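Local coordinates for putative lipoprotein (Parabacteroides distasonis, PDB 4FVS) that is of unknown function but, as a putative exported lipoprotein of the LolA/LolB clan, may bind lipid or another apolar ligand, at residues M31-D36 against T82-G87; Y53-P56 against I60-K63. All coordinates share one frame; numbering follows the deposited sequence.

Interaction 1: M31-D36 against T82-G87; sequences MSYQVD and TLSYPG
Met-31, a selenomethionine, and Tyr-33 both reach from strand 27-41 to Ser-84, the middle residue of an inverse gamma turn. This is a buried contact inside the antiparallel beta fold of the DUF3108-like family. It joins a strand to the connection leading into the short helix 86-89. The turn is closed by a weak backbone bond from Tyr-85 N to Leu-83 O, 2.9 Å long. The close part of the contact is small. The side chain of Met-31 runs extended through chi2 (167°) and then bends at chi3 (-70°). Its SE lies 3.4 Å from Ser-84 O, and the bend brings Met-31 CE to 3.8 Å from the same Ser-84 O. Met-31 SE also packs 3.8 Å from Ser-84 CB. Beside it, the hydroxyl end of Tyr-33 approaches the side chain of Ser-84, with Tyr-33 OH 4.0 Å from Ser-84 CB. Both hydroxyls probably bond to Tyr-53, and Ser-84 OG is also hydrogen-bonded to Glu-81 O. The Tyr-33 ring stacks with that of Trp-16 on strand 15-22. The loose side is the other face of the strand. There Ser-32 is partly exposed, Gln-34 and Asp-36 are exposed, and none of the three touches 82-87. Strands 15-22 and 44-54 each bond to the backbone of 31-36. Tyr-85 is at the N-cap position of helix 86-89, and its CB is directed away from the strand. Thr-82 O lies in the plane of the Tyr-85 ring, at the edge.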
# COMPACT_ATOMS: atom_id res chain seq x y z
N MSE A 31 8.42 -7.40 4.27
CA MSE A 31 7.00 -7.61 4.05
C MSE A 31 6.80 -8.73 3.04
O MSE A 31 7.07 -8.53 1.85
CB MSE A 31 6.34 -6.32 3.61
CG MSE A 31 6.50 -5.23 4.67
SE MSE A 31 6.08 -3.45 4.13
CE MSE A 31 7.63 -3.15 2.90
N SER A 32 6.39 -9.92 3.55
CA SER A 32 6.21 -11.11 2.74
C SER A 32 4.74 -11.37 2.49
O SER A 32 3.94 -11.34 3.42
CB SER A 32 6.85 -12.31 3.40
OG SER A 32 8.20 -12.02 3.67
N TYR A 33 4.39 -11.61 1.22
CA TYR A 33 3.01 -11.83 0.81
C TYR A 33 2.85 -13.08 0.01
O TYR A 33 3.82 -13.60 -0.55
CB TYR A 33 2.52 -10.66 -0.06
CG TYR A 33 2.49 -9.29 0.55
CD1 TYR A 33 3.65 -8.53 0.65
CD2 TYR A 33 1.29 -8.67 0.87
CE1 TYR A 33 3.63 -7.23 1.17
CE2 TYR A 33 1.25 -7.37 1.39
CZ TYR A 33 2.42 -6.65 1.52
OH TYR A 33 2.36 -5.37 1.99
N GLN A 34 1.60 -13.55 -0.10
CA GLN A 34 1.24 -14.70 -0.90
C GLN A 34 -0.25 -14.69 -1.28
O GLN A 34 -1.10 -14.54 -0.41
CB GLN A 34 1.56 -16.00 -0.17
CG GLN A 34 1.32 -17.18 -1.10
CD GLN A 34 1.50 -18.50 -0.44
OE1 GLN A 34 1.12 -18.69 0.72
NE2 GLN A 34 2.01 -19.45 -1.20
N VAL A 35 -0.56 -14.90 -2.57
CA VAL A 35 -1.94 -15.01 -3.06
C VAL A 35 -2.52 -16.33 -2.55
O VAL A 35 -2.06 -17.40 -2.96
CB VAL A 35 -2.06 -14.88 -4.59
CG1 VAL A 35 -3.49 -15.09 -5.05
CG2 VAL A 35 -1.51 -13.55 -5.08
N ASP A 36 -3.48 -16.26 -1.63
CA ASP A 36 -4.10 -17.44 -1.05
C ASP A 36 -5.28 -17.92 -1.92
O ASP A 36 -5.32 -19.10 -2.25
CB ASP A 36 -4.56 -17.15 0.39
CG ASP A 36 -4.82 -18.37 1.28
OD1 ASP A 36 -4.75 -19.51 0.76
OD2 ASP A 36 -5.07 -18.17 2.49
N THR A 82 -1.33 1.11 1.72
CA THR A 82 -0.75 2.45 1.61
C THR A 82 0.20 2.68 2.84
O THR A 82 1.17 3.45 2.70
CB THR A 82 -1.89 3.53 1.46
OG1 THR A 82 -2.49 3.40 0.17
CG2 THR A 82 -1.40 4.95 1.58
N LEU A 83 -0.07 2.01 3.99
CA LEU A 83 0.67 2.16 5.25
C LEU A 83 1.71 1.05 5.46
O LEU A 83 2.22 0.89 6.57
CB LEU A 83 -0.28 2.22 6.45
CG LEU A 83 -1.45 3.23 6.38
CD1 LEU A 83 -2.34 3.06 7.54
CD2 LEU A 83 -0.97 4.66 6.33
N SER A 84 2.06 0.31 4.38
CA SER A 84 3.11 -0.72 4.31
C SER A 84 4.50 -0.09 4.33
O SER A 84 5.25 -0.23 3.35
CB SER A 84 2.97 -1.54 3.02
OG SER A 84 1.70 -2.14 2.86
N TYR A 85 4.81 0.70 5.38
CA TYR A 85 6.11 1.36 5.39
C TYR A 85 6.62 1.47 6.80
O TYR A 85 5.80 1.49 7.72
CB TYR A 85 6.07 2.74 4.69
CG TYR A 85 5.08 3.74 5.25
CD1 TYR A 85 5.42 4.57 6.32
CD2 TYR A 85 3.85 3.96 4.62
CE1 TYR A 85 4.55 5.54 6.80
CE2 TYR A 85 2.98 4.96 5.07
CZ TYR A 85 3.34 5.74 6.16
OH TYR A 85 2.51 6.73 6.62
N PRO A 86 7.98 1.57 6.95
CA PRO A 86 8.60 1.61 8.28
C PRO A 86 7.95 2.55 9.33
O PRO A 86 7.78 2.11 10.44
CB PRO A 86 10.02 2.07 7.97
CG PRO A 86 10.29 1.51 6.63
CD PRO A 86 9.01 1.54 5.89
N GLY A 87 7.60 3.79 8.98
CA GLY A 87 6.95 4.72 9.92
C GLY A 87 5.73 4.19 10.67
O GLY A 87 5.55 4.49 11.87

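Interaction 2: Y53-P56 against I60-K63; sequences YTNP and IVNK
Tyr-53 O takes hydrogen bonds from both Val-61 N and Asn-62 N, which makes a classic beta bulge at the end of the hairpin formed by strands 44-54 and 60-71. The bond from Val-61 N is 2.8 Å and nearly straight, at 174°. The one from Asn-62 N is longer, 3.2 Å. Both donors are tilted somewhat from the carbonyl plane. A third bond, from Tyr-53 N to Asn-62 O at 2.7 Å, completes the pairing. Past the bulge the register shifts by one, and Thr-54 pairs with Ile-60 as a non-hydrogen-bonded pair. Thr-54 CG2 rests 4.0 Å from Ile-60 CA. Side chains pack beside the bulge. Val-61 CG2 sits 3.4 Å from Tyr-53 O and also touches Tyr-53 CB, while Val-61 CG1 reaches back to the amide of Asn-55. With an alanine in its place both methyls would go, and the packing against Tyr-53 CB and the Asn-55 amide would probably be lost. The next shell fixes these groups. Asn-55 OD1 is bonded to Thr-59 OG1 and Ser-57 OG within the hairpin turn. Asn-62 ND2 is bonded to Asn-93 O and Val-96 O, and its OD1 to Tyr-51 OH. Val-89 of helix 86-89 touches both Val-61 and the Tyr-53 side chain. The Asn-55 and Val-61 side chains cross at an oblique angle. Asn-55 CG is set between its own N and carbonyl carbon (chi1 48°), and with chi2 at 55° Asn-55 ND2 comes to 3.3 Å from Val-61 CG1.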
# COMPACT_ATOMS: atom_id res chain seq x y z
N TYR A 53 4.63 -9.34 8.20
CA TYR A 53 5.61 -8.28 8.34
C TYR A 53 6.54 -8.70 9.47
O TYR A 53 6.06 -9.02 10.57
CB TYR A 53 4.95 -6.90 8.59
CG TYR A 53 4.03 -6.35 7.51
CD1 TYR A 53 3.93 -6.95 6.26
CD2 TYR A 53 3.28 -5.19 7.73
CE1 TYR A 53 3.11 -6.43 5.26
CE2 TYR A 53 2.43 -4.67 6.75
CZ TYR A 53 2.36 -5.29 5.50
OH TYR A 53 1.53 -4.75 4.53
N THR A 54 7.84 -8.83 9.16
CA THR A 54 8.88 -9.24 10.11
C THR A 54 9.92 -8.16 10.20
O THR A 54 10.07 -7.40 9.24
CB THR A 54 9.52 -10.58 9.72
OG1 THR A 54 10.05 -10.49 8.40
CG2 THR A 54 8.56 -11.76 9.84
N ASN A 55 10.65 -8.08 11.30
CA ASN A 55 11.71 -7.08 11.34
C ASN A 55 13.01 -7.76 10.82
O ASN A 55 12.97 -8.96 10.50
CB ASN A 55 11.85 -6.41 12.73
CG ASN A 55 11.89 -7.36 13.87
OD1 ASN A 55 12.72 -8.28 13.93
ND2 ASN A 55 10.99 -7.13 14.82
N PRO A 56 14.11 -7.02 10.61
CA PRO A 56 15.30 -7.63 9.99
C PRO A 56 15.83 -8.92 10.65
O PRO A 56 16.40 -9.74 9.92
CB PRO A 56 16.34 -6.52 10.14
CG PRO A 56 15.54 -5.28 10.04
CD PRO A 56 14.34 -5.58 10.85
N ILE A 60 8.15 -11.72 13.99
CA ILE A 60 6.90 -11.23 13.42
C ILE A 60 6.45 -9.96 14.16
O ILE A 60 6.44 -9.94 15.40
CB ILE A 60 5.79 -12.33 13.47
CG1 ILE A 60 6.29 -13.64 12.83
CG2 ILE A 60 4.50 -11.83 12.80
CD1 ILE A 60 5.61 -14.91 13.30
N VAL A 61 6.06 -8.91 13.40
CA VAL A 61 5.58 -7.65 13.96
C VAL A 61 4.11 -7.49 13.59
O VAL A 61 3.38 -6.81 14.30
CB VAL A 61 6.41 -6.40 13.58
CG1 VAL A 61 7.88 -6.64 13.85
CG2 VAL A 61 6.21 -5.99 12.13
N ASN A 62 3.66 -8.09 12.50
CA ASN A 62 2.25 -8.06 12.10
C ASN A 62 2.00 -9.12 11.07
O ASN A 62 2.87 -9.43 10.27
CB ASN A 62 1.81 -6.69 11.57
CG ASN A 62 0.34 -6.40 11.78
OD1 ASN A 62 -0.47 -6.31 10.84
ND2 ASN A 62 -0.05 -6.26 13.05
N LYS A 63 0.80 -9.65 11.09
CA LYS A 63 0.33 -10.65 10.15
C LYS A 63 -1.15 -10.42 9.96
O LYS A 63 -1.84 -9.97 10.89
CB LYS A 63 0.67 -12.10 10.61
CG LYS A 63 0.10 -12.51 11.96
CD LYS A 63 0.16 -14.00 12.22
CE LYS A 63 -0.56 -14.40 13.49
NZ LYS A 63 0.27 -14.21 14.71

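Tyr-53 joins the two interactions, whose centres lie about 10 Å apart. Its backbone is the partner that the bulge of interaction 2 faces, while its ring reaches inward to interaction 1. There Tyr-53 OH is 2.7 Å from Tyr-33 OH and 3.1 Å from Ser-84 OG, both probable hydrogen bonds. The ring flank also packs on the selenomethionine, with Tyr-53 CD1 3.5 Å from Met-31 CG. Strands 27-41 and 44-54 are neighbours, and the hairpin of interaction 2 falls in the chain between 31-36 and 82-87. The centre of interaction 1 lies deep, about 7 Å from the chain centre. That of interaction 2 is at about 16 Å, nearer the surface.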